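Local coordinates for protein bacterioferritin (Mycobacterium tuberculosis, PDB 3UOI) that probably stores iron, oxidising Fe(2+) with dioxygen at ferroxidase centres and laying down the Fe(3+) mineral inside a heme-binding shell of 24 subunits, at residues Leu10-Glu15 with Ile107-Glu112; Asn25-His30 with Leu93-Asp98; Ser31-Asn36 with Arg86-Ala91; Ala57-Asp62 with Ala119-Lys124. One frame throughout, in Å; residues are numbered along the deposited sequence.

Contact 1 (Leu10-Glu15 with Ile107-Glu112); sequences LRLLNE and IVMCRE
L12 meets C110 and M109 largely through one methyl group, a compact example of how the meeting of two helix turns can rest on a single leucine branch. The leucine CG stands trans to the backbone nitrogen (chi1 163°), which carries CD2 straight across to the other helix. There CD2 of L12 lies 3.5 Å from SG of C110, a tight meeting of methyl and sulfur, and 3.8 Å from CE of M109. The methionine chain folds twice, at chi2 and chi3, and its terminal methyl meets the leucine tip to tip; the same CE is also 4.2 Å from CB of L12. This apolar cluster is the tight part. L12 and C110 are buried, and L12 packs onward against L122 of helix 116-146, while M109, only partly exposed, touches D8 and V9 at the start of helix 7-36.

Even at this tight point the backbones stand well apart, the CA atoms of L12 and C110 being 8.9 Å from each other, and side chains alone bridge the gap. On the loose side R11 and E112 face solvent without touching across the contact. R111 pairs instead with E123 of helix 116-146 in the same chain, forming a salt bridge. One methyl touching two sulfur-bearing side chains thus links these two turns of helices 7-36 and 85-112, an antiparallel pairing typical of the ferritin-like four-helix bundle.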
# COMPACT_ATOMS: atom_id res chain seq x y z
N LEU A 10 -26.20 -51.14 10.38
CA LEU A 10 -27.18 -50.11 10.22
C LEU A 10 -28.00 -49.87 11.48
O LEU A 10 -28.19 -48.78 11.87
CB LEU A 10 -28.05 -50.38 9.01
CG LEU A 10 -27.45 -50.06 7.64
CD1 LEU A 10 -28.36 -50.49 6.54
CD2 LEU A 10 -27.08 -48.58 7.49
N ARG A 11 -28.40 -50.90 12.16
CA ARG A 11 -29.09 -50.68 13.41
C ARG A 11 -28.17 -49.92 14.35
O ARG A 11 -28.60 -49.11 15.10
CB ARG A 11 -29.45 -52.01 14.07
CG ARG A 11 -30.61 -51.95 14.99
CD ARG A 11 -31.33 -53.27 15.11
NE ARG A 11 -30.38 -54.28 15.47
CZ ARG A 11 -29.88 -55.19 14.66
NH1 ARG A 11 -30.26 -55.28 13.39
NH2 ARG A 11 -28.98 -56.02 15.13
N LEU A 12 -26.91 -50.27 14.33
CA LEU A 12 -25.96 -49.70 15.24
C LEU A 12 -25.82 -48.21 14.98
O LEU A 12 -25.78 -47.43 15.88
CB LEU A 12 -24.63 -50.43 15.11
CG LEU A 12 -23.42 -49.74 15.67
CD1 LEU A 12 -23.46 -49.80 17.10
CD2 LEU A 12 -22.26 -50.39 15.18
N LEU A 13 -25.76 -47.88 13.71
CA LEU A 13 -25.63 -46.56 13.24
C LEU A 13 -26.83 -45.75 13.61
O LEU A 13 -26.70 -44.70 14.14
CB LEU A 13 -25.38 -46.56 11.72
CG LEU A 13 -23.96 -46.92 11.25
CD1 LEU A 13 -23.76 -46.99 9.75
CD2 LEU A 13 -22.95 -46.02 11.86
N ASN A 14 -28.01 -46.29 13.38
CA ASN A 14 -29.25 -45.62 13.72
C ASN A 14 -29.42 -45.41 15.21
O ASN A 14 -29.99 -44.48 15.63
CB ASN A 14 -30.47 -46.25 13.09
CG ASN A 14 -30.81 -45.64 11.80
OD1 ASN A 14 -31.07 -44.48 11.72
ND2 ASN A 14 -30.83 -46.43 10.78
N GLU A 15 -28.90 -46.36 15.96
CA GLU A 15 -28.93 -46.28 17.38
C GLU A 15 -28.10 -45.10 17.84
O GLU A 15 -28.47 -44.39 18.69
CB GLU A 15 -28.33 -47.54 17.97
CG GLU A 15 -29.30 -48.55 18.39
CD GLU A 15 -28.64 -49.69 19.08
OE1 GLU A 15 -28.64 -50.77 18.52
OE2 GLU A 15 -28.12 -49.48 20.19
N ILE A 107 -17.92 -51.12 17.45
CA ILE A 107 -16.79 -51.03 16.56
C ILE A 107 -16.21 -52.44 16.26
O ILE A 107 -15.92 -52.79 15.15
CB ILE A 107 -15.70 -50.11 17.16
CG1 ILE A 107 -16.19 -48.65 17.31
CG2 ILE A 107 -14.48 -50.19 16.40
CD1 ILE A 107 -15.53 -47.84 18.36
N VAL A 108 -16.09 -53.25 17.28
CA VAL A 108 -15.60 -54.57 17.04
C VAL A 108 -16.55 -55.28 16.12
O VAL A 108 -16.14 -55.90 15.19
CB VAL A 108 -15.41 -55.35 18.30
CG1 VAL A 108 -15.16 -56.78 17.96
CG2 VAL A 108 -14.28 -54.81 19.03
N MET A 109 -17.84 -55.12 16.35
CA MET A 109 -18.77 -55.78 15.47
C MET A 109 -18.63 -55.30 14.03
O MET A 109 -18.55 -56.07 13.14
CB MET A 109 -20.18 -55.64 15.92
CG MET A 109 -21.15 -56.26 14.99
SD MET A 109 -21.75 -55.24 13.68
CE MET A 109 -22.67 -54.10 14.60
N CYS A 110 -18.50 -53.99 13.84
CA CYS A 110 -18.35 -53.43 12.53
C CYS A 110 -17.16 -54.00 11.82
O CYS A 110 -17.27 -54.30 10.68
CB CYS A 110 -18.19 -51.93 12.59
SG CYS A 110 -19.64 -51.10 12.92
N ARG A 111 -16.04 -54.14 12.51
CA ARG A 111 -14.84 -54.72 11.92
C ARG A 111 -14.98 -56.23 11.59
O ARG A 111 -14.52 -56.71 10.62
CB ARG A 111 -13.59 -54.36 12.70
CG ARG A 111 -13.28 -52.92 12.65
CD ARG A 111 -12.06 -52.55 13.43
NE ARG A 111 -11.65 -51.20 13.14
CZ ARG A 111 -10.86 -50.85 12.14
NH1 ARG A 111 -10.36 -51.75 11.35
NH2 ARG A 111 -10.58 -49.60 11.95
N GLU A 112 -15.67 -56.94 12.44
CA GLU A 112 -15.99 -58.34 12.17
C GLU A 112 -16.86 -58.45 10.89
O GLU A 112 -16.83 -59.43 10.21
CB GLU A 112 -16.62 -59.02 13.38
CG GLU A 112 -15.69 -59.03 14.59
CD GLU A 112 -16.29 -59.59 15.89
OE1 GLU A 112 -17.52 -59.55 16.12
OE2 GLU A 112 -15.49 -60.02 16.71

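Contact 2 (Asn25-His30 with Leu93-Asp98). With HEM (protoporphyrin IX containing Fe), chain B.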
# COMPACT_ATOMS: atom_id res chain seq x y z
N ASN A 25 -30.12 -32.04 21.55
CA ASN A 25 -31.11 -31.38 22.35
C ASN A 25 -30.73 -31.19 23.84
O ASN A 25 -30.97 -30.20 24.41
CB ASN A 25 -32.44 -32.07 22.25
CG ASN A 25 -33.02 -31.97 20.90
OD1 ASN A 25 -32.32 -31.79 19.99
ND2 ASN A 25 -34.30 -32.07 20.79
N GLN A 26 -30.14 -32.18 24.43
CA GLN A 26 -29.83 -32.00 25.81
C GLN A 26 -28.80 -30.94 25.96
O GLN A 26 -28.98 -30.08 26.75
CB GLN A 26 -29.45 -33.31 26.49
CG GLN A 26 -29.18 -33.27 27.98
CD GLN A 26 -28.97 -34.64 28.52
OE1 GLN A 26 -29.83 -35.46 28.44
NE2 GLN A 26 -27.81 -34.88 29.06
N TYR A 27 -27.76 -31.01 25.15
CA TYR A 27 -26.66 -30.09 25.23
C TYR A 27 -27.09 -28.67 24.92
O TYR A 27 -26.71 -27.75 25.56
CB TYR A 27 -25.45 -30.51 24.37
CG TYR A 27 -24.74 -31.83 24.73
CD1 TYR A 27 -25.00 -32.49 25.89
CD2 TYR A 27 -23.84 -32.40 23.89
CE1 TYR A 27 -24.39 -33.70 26.20
CE2 TYR A 27 -23.21 -33.61 24.21
CZ TYR A 27 -23.50 -34.27 25.36
OH TYR A 27 -22.90 -35.48 25.70
N PHE A 28 -27.91 -28.53 23.91
CA PHE A 28 -28.33 -27.19 23.54
C PHE A 28 -29.13 -26.51 24.61
O PHE A 28 -28.76 -25.46 25.02
CB PHE A 28 -29.15 -27.17 22.25
CG PHE A 28 -29.30 -25.80 21.64
CD1 PHE A 28 -28.32 -25.27 20.80
CD2 PHE A 28 -30.41 -25.02 21.87
CE1 PHE A 28 -28.46 -24.03 20.22
CE2 PHE A 28 -30.53 -23.76 21.29
CZ PHE A 28 -29.56 -23.29 20.47
N LEU A 29 -30.17 -27.18 25.07
CA LEU A 29 -31.07 -26.62 26.07
C LEU A 29 -30.30 -26.32 27.33
O LEU A 29 -30.51 -25.34 27.91
CB LEU A 29 -32.26 -27.49 26.35
CG LEU A 29 -33.22 -26.93 27.36
CD1 LEU A 29 -34.06 -25.87 26.82
CD2 LEU A 29 -34.06 -28.00 27.85
N HIS A 30 -29.36 -27.16 27.67
CA HIS A 30 -28.49 -26.90 28.79
C HIS A 30 -27.67 -25.61 28.61
O HIS A 30 -27.54 -24.85 29.53
CB HIS A 30 -27.55 -28.07 29.06
CG HIS A 30 -28.14 -29.13 29.93
ND1 HIS A 30 -27.44 -30.24 30.32
CD2 HIS A 30 -29.36 -29.25 30.47
CE1 HIS A 30 -28.22 -31.00 31.05
NE2 HIS A 30 -29.39 -30.42 31.16
N LEU A 93 -22.76 -36.36 31.35
CA LEU A 93 -21.85 -37.45 31.54
C LEU A 93 -22.52 -38.74 31.26
O LEU A 93 -21.95 -39.59 30.70
CB LEU A 93 -21.30 -37.47 32.95
CG LEU A 93 -19.97 -36.79 33.17
CD1 LEU A 93 -19.63 -36.74 34.61
CD2 LEU A 93 -18.92 -37.49 32.43
N ALA A 94 -23.76 -38.87 31.67
CA ALA A 94 -24.47 -40.11 31.51
C ALA A 94 -24.73 -40.54 30.09
O ALA A 94 -24.59 -41.65 29.80
CB ALA A 94 -25.74 -40.15 32.36
N ILE A 95 -25.13 -39.63 29.23
CA ILE A 95 -25.28 -39.90 27.82
C ILE A 95 -23.97 -40.23 27.05
O ILE A 95 -23.91 -41.10 26.24
CB ILE A 95 -26.07 -38.76 27.13
CG1 ILE A 95 -26.33 -39.09 25.68
CG2 ILE A 95 -25.37 -37.47 27.24
CD1 ILE A 95 -27.63 -38.69 25.23
N GLU A 96 -22.90 -39.54 27.34
CA GLU A 96 -21.63 -39.89 26.78
C GLU A 96 -21.18 -41.31 27.23
O GLU A 96 -20.66 -42.05 26.46
CB GLU A 96 -20.58 -38.86 27.16
CG GLU A 96 -20.93 -37.42 26.90
CD GLU A 96 -20.41 -36.56 27.99
OE1 GLU A 96 -19.54 -37.05 28.75
OE2 GLU A 96 -20.81 -35.40 28.14
N TYR A 97 -21.40 -41.66 28.49
CA TYR A 97 -21.10 -43.01 28.97
C TYR A 97 -21.95 -44.04 28.25
O TYR A 97 -21.48 -45.06 27.90
CB TYR A 97 -21.18 -43.13 30.47
CG TYR A 97 -19.90 -42.79 31.18
CD1 TYR A 97 -18.76 -43.51 30.93
CD2 TYR A 97 -19.83 -41.80 32.10
CE1 TYR A 97 -17.63 -43.23 31.53
CE2 TYR A 97 -18.69 -41.51 32.70
CZ TYR A 97 -17.58 -42.23 32.43
OH TYR A 97 -16.39 -42.00 33.01
N ASP A 98 -23.21 -43.71 28.02
CA ASP A 98 -24.06 -44.56 27.26
C ASP A 98 -23.48 -44.76 25.89
O ASP A 98 -23.46 -45.82 25.43
CB ASP A 98 -25.47 -44.03 27.13
CG ASP A 98 -26.33 -44.40 28.26
OD1 ASP A 98 -25.81 -44.86 29.23
OD2 ASP A 98 -27.53 -44.20 28.20
CHA HEM B . -25.97 -25.17 13.28
CHB HEM B . -29.48 -24.88 16.56
CHC HEM B . -30.76 -29.41 15.49
CHD HEM B . -27.40 -29.67 12.03
C1A HEM B . -26.90 -24.61 14.14
C2A HEM B . -27.13 -23.22 14.43
C3A HEM B . -28.11 -23.18 15.37
C4A HEM B . -28.51 -24.50 15.67
CMA HEM B . -28.76 -21.95 16.02
CAA HEM B . -26.34 -22.07 13.74
CBA HEM B . -26.65 -22.14 12.24
CGA HEM B . -26.96 -20.81 11.56
O1A HEM B . -27.65 -20.77 10.47
O2A HEM B . -26.50 -19.77 12.09
C1B HEM B . -30.11 -26.12 16.60
C2B HEM B . -31.09 -26.55 17.59
C3B HEM B . -31.47 -27.78 17.29
C4B HEM B . -30.70 -28.19 16.11
CMB HEM B . -31.68 -25.72 18.77
CAB HEM B . -32.52 -28.56 18.13
CBB HEM B . -32.65 -29.88 18.02
C1C HEM B . -29.99 -29.92 14.46
C2C HEM B . -30.02 -31.29 13.95
C3C HEM B . -29.10 -31.33 12.96
C4C HEM B . -28.41 -30.04 12.88
CMC HEM B . -30.97 -32.42 14.44
CAC HEM B . -28.74 -32.52 12.07
CBC HEM B . -27.53 -32.45 11.50
C1D HEM B . -26.66 -28.51 12.11
C2D HEM B . -25.44 -28.28 11.40
C3D HEM B . -25.03 -26.88 11.81
C4D HEM B . -26.03 -26.43 12.70
CMD HEM B . -24.74 -29.22 10.36
CAD HEM B . -23.84 -26.06 11.36
CBD HEM B . -22.66 -26.60 12.15
CGD HEM B . -21.51 -25.68 11.83
O1D HEM B . -21.74 -24.44 11.66
O2D HEM B . -20.38 -26.20 11.74
NA HEM B . -27.74 -25.34 14.93
NB HEM B . -29.87 -27.14 15.72
NC HEM B . -29.00 -29.24 13.77
ND HEM B . -26.98 -27.45 12.94
FE HEM B . -28.33 -27.34 14.30
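Y27 and E96 are brought together by their first torsions: in each, CG is trans to the carbonyl carbon (chi1 -63° in Y27), and the glutamate bends again at chi2. Tyrosine and glutamate side chains meet at a slant, the phenol end against the glutamate, with OH of Y27 3.0 Å from CG of E96. Ring and carboxylate are steeply inclined to each other, their planes 65° apart, and OE2 of E96 is 3.2 Å from the phenol oxygen of Y27.

I95 adds its CG2 methyl beside them, 3.5 Å from OH of Y27 and 4.0 Å from CE1 of the same ring. That methyl also faces Q26, whose NE2 is 4.0 Å from CG2 of I95 as the two chains run alongside with opposed headings. The buried amide of Q26 finds its polar partners elsewhere, OE1 at the backbone N of R80 and NE2 at D92.

On the outer side of helix 25-30, the heme methyl CMB sits 3.3 Å above the centre of the F28 ring, so one short segment serves both heme and bundle core. The axes of segments 25-30 and 93-98 run antiparallel and approach to 11.7 Å. E96 is a predicted iron ligand, and Y27 also meets the ring of H132, another predicted ligand; Y27 thus sits as a second-shell residue beside E96, consistent with a ferritin-like diiron ferroxidase centre.

Contact 3 (Ser31-Asn36 with Arg86-Ala91)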
# COMPACT_ATOMS: atom_id res chain seq x y z
N SER A 31 -27.17 -25.38 27.40
CA SER A 31 -26.46 -24.16 27.10
C SER A 31 -27.32 -22.89 27.19
O SER A 31 -26.88 -21.90 27.70
CB SER A 31 -25.69 -24.26 25.79
OG SER A 31 -26.38 -23.74 24.75
N LYS A 32 -28.54 -22.95 26.71
CA LYS A 32 -29.47 -21.85 26.87
C LYS A 32 -29.83 -21.61 28.33
O LYS A 32 -29.98 -20.50 28.73
CB LYS A 32 -30.74 -22.10 26.10
CG LYS A 32 -30.58 -22.31 24.67
CD LYS A 32 -29.92 -21.21 23.95
CE LYS A 32 -30.71 -19.95 23.90
NZ LYS A 32 -29.90 -18.83 23.64
N MET A 33 -30.02 -22.68 29.08
CA MET A 33 -30.33 -22.61 30.48
C MET A 33 -29.16 -22.02 31.21
O MET A 33 -29.34 -21.29 32.11
CB MET A 33 -30.67 -23.96 31.09
CG MET A 33 -31.99 -24.62 30.71
SD MET A 33 -32.26 -26.21 31.54
CE MET A 33 -32.58 -25.83 33.21
N GLN A 34 -27.95 -22.39 30.82
CA GLN A 34 -26.74 -21.83 31.43
C GLN A 34 -26.61 -20.34 31.13
O GLN A 34 -26.34 -19.56 31.97
CB GLN A 34 -25.50 -22.62 31.06
CG GLN A 34 -25.48 -24.01 31.53
CD GLN A 34 -24.43 -24.91 30.89
OE1 GLN A 34 -23.67 -24.50 30.07
NE2 GLN A 34 -24.40 -26.13 31.31
N ASP A 35 -26.89 -19.98 29.91
CA ASP A 35 -26.90 -18.59 29.52
C ASP A 35 -27.94 -17.78 30.28
O ASP A 35 -27.65 -16.71 30.68
CB ASP A 35 -27.12 -18.44 28.04
CG ASP A 35 -26.28 -17.39 27.46
OD1 ASP A 35 -25.72 -16.60 28.21
OD2 ASP A 35 -26.21 -17.31 26.24
N ASN A 36 -29.14 -18.32 30.44
CA ASN A 36 -30.23 -17.71 31.18
C ASN A 36 -29.97 -17.53 32.66
O ASN A 36 -30.41 -16.57 33.22
CB ASN A 36 -31.57 -18.38 30.94
CG ASN A 36 -32.71 -17.78 31.78
OD1 ASN A 36 -32.89 -16.61 31.86
ND2 ASN A 36 -33.45 -18.63 32.40
N ARG A 86 -24.20 -28.66 38.48
CA ARG A 86 -23.74 -29.98 38.86
C ARG A 86 -24.62 -31.08 38.32
O ARG A 86 -24.12 -31.96 37.75
CB ARG A 86 -23.61 -30.10 40.37
CG ARG A 86 -23.26 -31.48 40.88
CD ARG A 86 -23.22 -31.54 42.33
NE ARG A 86 -22.06 -30.91 42.88
CZ ARG A 86 -20.86 -31.47 43.00
NH1 ARG A 86 -20.62 -32.68 42.60
NH2 ARG A 86 -19.90 -30.78 43.52
N GLU A 87 -25.93 -30.99 38.43
CA GLU A 87 -26.77 -31.99 37.81
C GLU A 87 -26.59 -31.99 36.28
O GLU A 87 -26.68 -32.99 35.70
CB GLU A 87 -28.25 -31.83 38.10
CG GLU A 87 -28.65 -31.71 39.48
CD GLU A 87 -30.13 -31.46 39.64
OE1 GLU A 87 -30.86 -31.52 38.67
OE2 GLU A 87 -30.57 -31.21 40.75
N GLN A 88 -26.39 -30.83 35.68
CA GLN A 88 -26.23 -30.70 34.22
C GLN A 88 -25.01 -31.42 33.65
O GLN A 88 -25.12 -32.18 32.75
CB GLN A 88 -26.27 -29.24 33.78
CG GLN A 88 -27.63 -28.76 33.62
CD GLN A 88 -27.76 -27.29 33.34
OE1 GLN A 88 -26.80 -26.58 33.24
NE2 GLN A 88 -28.95 -26.86 33.17
N PHE A 89 -23.88 -31.23 34.28
CA PHE A 89 -22.69 -31.97 33.96
C PHE A 89 -22.92 -33.47 34.16
O PHE A 89 -22.43 -34.24 33.42
CB PHE A 89 -21.52 -31.57 34.84
CG PHE A 89 -21.05 -30.20 34.65
CD1 PHE A 89 -20.91 -29.67 33.42
CD2 PHE A 89 -20.70 -29.43 35.74
CE1 PHE A 89 -20.46 -28.39 33.29
CE2 PHE A 89 -20.26 -28.18 35.59
CZ PHE A 89 -20.15 -27.66 34.37
N GLU A 90 -23.65 -33.84 35.20
CA GLU A 90 -23.96 -35.23 35.49
C GLU A 90 -24.82 -35.93 34.48
O GLU A 90 -24.63 -37.06 34.17
CB GLU A 90 -24.50 -35.40 36.88
CG GLU A 90 -23.47 -35.96 37.74
CD GLU A 90 -23.86 -36.00 39.16
OE1 GLU A 90 -24.94 -35.47 39.47
OE2 GLU A 90 -23.07 -36.54 39.94
N ALA A 91 -25.79 -35.19 34.01
CA ALA A 91 -26.68 -35.58 32.97
C ALA A 91 -25.95 -35.77 31.65
O ALA A 91 -26.22 -36.63 30.90
CB ALA A 91 -27.77 -34.57 32.86
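The amide of Q34 donates from NE2 to OE1 of Q88 over 3.1 Å, and the bond is fairly straight, with an angle of 162° at the hydrogen. The acceptor lies nearly in the plane of the donating amide, whereas the donor stands above the carbonyl plane of Q88, 37° out of it. The two extended side chains pass flank to flank, each heading for the other's helix, with their amide planes 44° apart, and OE1 of Q88 also comes within 3.4 Å of CG of Q34.

Each amide is held at its other atom too. OE1 of Q34 is hydrogen-bonded to T46 on helix 40-66, and NE2 of Q88 to the backbone oxygen of G82, an arrangement that probably fixes which way round each amide sits. The result is a chain of hydrogen bonds within the ferritin-like four-helix bundle, running from helix 40-66 through helices 7-36 and 85-112 to the loop before the latter.

Beside these amides lies M33, whose bend at chi3 turns the terminal methyl back toward the glutamine. Its SD is 3.7 Å and its CE 3.8 Å from NE2 of Q88, so thioether and amide lie in van der Waals contact. M33 also rests on I81 and Q83. One residue earlier on the helix, K32 forms salt bridges with D62 and E58 of a neighbouring subunit.

Contact 4 (Ala57-Asp62 with Ala119-Lys124). With HEM (protoporphyrin IX containing Fe), chain B.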
# COMPACT_ATOMS: atom_id res chain seq x y z
N ALA A 57 -24.19 -36.16 14.09
CA ALA A 57 -25.46 -36.61 13.54
C ALA A 57 -25.44 -36.51 12.01
O ALA A 57 -25.76 -37.46 11.34
CB ALA A 57 -26.54 -35.85 14.10
N GLU A 58 -24.98 -35.41 11.48
CA GLU A 58 -24.89 -35.30 10.03
C GLU A 58 -23.93 -36.33 9.45
O GLU A 58 -24.21 -36.92 8.47
CB GLU A 58 -24.41 -33.92 9.62
CG GLU A 58 -24.05 -33.78 8.15
CD GLU A 58 -24.00 -32.34 7.66
OE1 GLU A 58 -23.78 -31.46 8.45
OE2 GLU A 58 -24.18 -32.12 6.49
N GLU A 59 -22.80 -36.54 10.08
CA GLU A 59 -21.86 -37.50 9.57
C GLU A 59 -22.42 -38.91 9.51
O GLU A 59 -22.27 -39.57 8.54
CB GLU A 59 -20.54 -37.40 10.31
CG GLU A 59 -19.90 -36.08 10.03
CD GLU A 59 -18.62 -35.80 10.73
OE1 GLU A 59 -17.88 -36.70 11.12
OE2 GLU A 59 -18.32 -34.61 10.84
N ILE A 60 -23.10 -39.31 10.55
CA ILE A 60 -23.72 -40.64 10.57
C ILE A 60 -24.78 -40.75 9.50
O ILE A 60 -24.90 -41.75 8.83
CB ILE A 60 -24.28 -41.01 11.94
CG1 ILE A 60 -23.16 -41.17 12.92
CG2 ILE A 60 -24.98 -42.27 11.93
CD1 ILE A 60 -23.49 -40.81 14.30
N THR A 61 -25.51 -39.67 9.34
CA THR A 61 -26.57 -39.62 8.37
C THR A 61 -26.08 -39.91 6.97
O THR A 61 -26.70 -40.65 6.30
CB THR A 61 -27.24 -38.26 8.40
OG1 THR A 61 -27.67 -38.00 9.71
CG2 THR A 61 -28.42 -38.25 7.48
N ASP A 62 -24.94 -39.35 6.58
CA ASP A 62 -24.31 -39.56 5.29
C ASP A 62 -23.90 -41.03 5.19
O ASP A 62 -24.00 -41.60 4.17
CB ASP A 62 -23.00 -38.76 5.13
CG ASP A 62 -23.17 -37.26 5.06
OD1 ASP A 62 -24.18 -36.81 4.63
OD2 ASP A 62 -22.25 -36.55 5.40
N ALA A 119 -16.67 -48.42 11.07
CA ALA A 119 -15.97 -48.58 12.31
C ALA A 119 -15.15 -47.31 12.52
O ALA A 119 -15.06 -46.84 13.60
CB ALA A 119 -15.10 -49.75 12.30
N VAL A 120 -14.56 -46.79 11.45
CA VAL A 120 -13.70 -45.62 11.54
C VAL A 120 -14.46 -44.39 11.99
O VAL A 120 -14.06 -43.69 12.86
CB VAL A 120 -12.81 -45.40 10.31
CG1 VAL A 120 -12.09 -44.10 10.39
CG2 VAL A 120 -11.80 -46.47 10.22
N LEU A 121 -15.62 -44.21 11.45
CA LEU A 121 -16.43 -43.14 11.91
C LEU A 121 -16.78 -43.28 13.43
O LEU A 121 -16.74 -42.35 14.15
CB LEU A 121 -17.69 -43.09 11.08
CG LEU A 121 -18.83 -42.23 11.59
CD1 LEU A 121 -18.42 -40.84 11.67
CD2 LEU A 121 -19.99 -42.38 10.76
N LEU A 122 -17.10 -44.48 13.86
CA LEU A 122 -17.46 -44.72 15.22
C LEU A 122 -16.25 -44.51 16.11
O LEU A 122 -16.37 -44.08 17.21
CB LEU A 122 -18.13 -46.04 15.37
CG LEU A 122 -19.38 -46.14 14.49
CD1 LEU A 122 -20.01 -47.44 14.50
CD2 LEU A 122 -20.38 -45.10 14.83
N GLU A 123 -15.10 -44.83 15.57
CA GLU A 123 -13.84 -44.69 16.26
C GLU A 123 -13.56 -43.23 16.61
O GLU A 123 -13.15 -42.90 17.71
CB GLU A 123 -12.71 -45.29 15.44
CG GLU A 123 -12.40 -46.72 15.77
CD GLU A 123 -11.34 -47.34 14.89
OE1 GLU A 123 -10.60 -46.63 14.25
OE2 GLU A 123 -11.30 -48.55 14.84
N LYS A 124 -13.82 -42.37 15.65
CA LYS A 124 -13.70 -40.93 15.86
C LYS A 124 -14.64 -40.39 16.91
O LYS A 124 -14.24 -39.66 17.75
CB LYS A 124 -13.80 -40.19 14.53
CG LYS A 124 -12.73 -40.60 13.65
CD LYS A 124 -12.71 -40.09 12.29
CE LYS A 124 -11.31 -40.20 11.77
NZ LYS A 124 -11.15 -40.40 10.32
CHA HEM B . -25.97 -25.17 13.28
CHB HEM B . -29.48 -24.88 16.56
CHC HEM B . -30.76 -29.41 15.49
CHD HEM B . -27.40 -29.67 12.03
C1A HEM B . -26.90 -24.61 14.14
C2A HEM B . -27.13 -23.22 14.43
C3A HEM B . -28.11 -23.18 15.37
C4A HEM B . -28.51 -24.50 15.67
CMA HEM B . -28.76 -21.95 16.02
CAA HEM B . -26.34 -22.07 13.74
CBA HEM B . -26.65 -22.14 12.24
CGA HEM B . -26.96 -20.81 11.56
O1A HEM B . -27.65 -20.77 10.47
O2A HEM B . -26.50 -19.77 12.09
C1B HEM B . -30.11 -26.12 16.60
C2B HEM B . -31.09 -26.55 17.59
C3B HEM B . -31.47 -27.78 17.29
C4B HEM B . -30.70 -28.19 16.11
CMB HEM B . -31.68 -25.72 18.77
CAB HEM B . -32.52 -28.56 18.13
CBB HEM B . -32.65 -29.88 18.02
C1C HEM B . -29.99 -29.92 14.46
C2C HEM B . -30.02 -31.29 13.95
C3C HEM B . -29.10 -31.33 12.96
C4C HEM B . -28.41 -30.04 12.88
CMC HEM B . -30.97 -32.42 14.44
CAC HEM B . -28.74 -32.52 12.07
CBC HEM B . -27.53 -32.45 11.50
C1D HEM B . -26.66 -28.51 12.11
C2D HEM B . -25.44 -28.28 11.40
C3D HEM B . -25.03 -26.88 11.81
C4D HEM B . -26.03 -26.43 12.70
CMD HEM B . -24.74 -29.22 10.36
CAD HEM B . -23.84 -26.06 11.36
CBD HEM B . -22.66 -26.60 12.15
CGD HEM B . -21.51 -25.68 11.83
O1D HEM B . -21.74 -24.44 11.66
O2D HEM B . -20.38 -26.20 11.74
NA HEM B . -27.74 -25.34 14.93
NB HEM B . -29.87 -27.14 15.72
NC HEM B . -29.00 -29.24 13.77
ND HEM B . -26.98 -27.45 12.94
FE HEM B . -28.33 -27.34 14.30
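The carboxylate of E59 is the flat group at this interface, and it meets L121 only loosely, OE1 of E59 lying 4.2 Å from the leucine CD1. L121 does most of the touching. With chi1 at 167°, its branched end swings away from its own backbone N, and CD2 of L121 comes to within 4.0 Å of CG1 of I60 and 4.1 Å of that residue's CA. The two apolar chains meet at about a right angle, a leucine methyl against CG1 of the isoleucine. I60 is buried, and its side chain is about 4 Å from that of E20, a predicted iron ligand, whereas E59 is exposed to solvent.

On helix 57-62 itself, the carbonyl oxygen of A57 takes two bonds from one residue: the backbone N of T61 at 3.0 Å and the hydroxyl OG1 of T61 at 2.6 Å, the latter donor above the carbonyl plane. A second carboxylate, that of E58, serves the heme pocket. Its OE1 is 3.1 Å from the heme methyl CMD. The chemistry therefore divides: apolar contact of I60 with L121 does most of the joining, E59 skirting it, while OE2 of E58 forms salt bridges with K32 and R47 of a neighbouring subunit beside the heme.

Overall arrangement
Contacts 1, 2 and 3 all join helix 7-36 to helix 85-112 and nest along the chain, contact 3 inside contact 2 and both inside contact 1, as an antiparallel pair requires. Their centres progress along the bundle: contacts 1 and 2 are about 21 Å apart, contacts 2 and 3 only about 10 Å, and contacts 1 and 3 lie on opposite sides of the chain's centre. Contact 4 instead pairs helices 40-66 and 116-146, its segments alternating in sequence with those of the others. It lies about 11 Å from contact 1, centre to centre, and touches it through L12 and L122. Together the contacts link all four long helices, while contacts 2 and 4 both reach the heme shared between dimer partners.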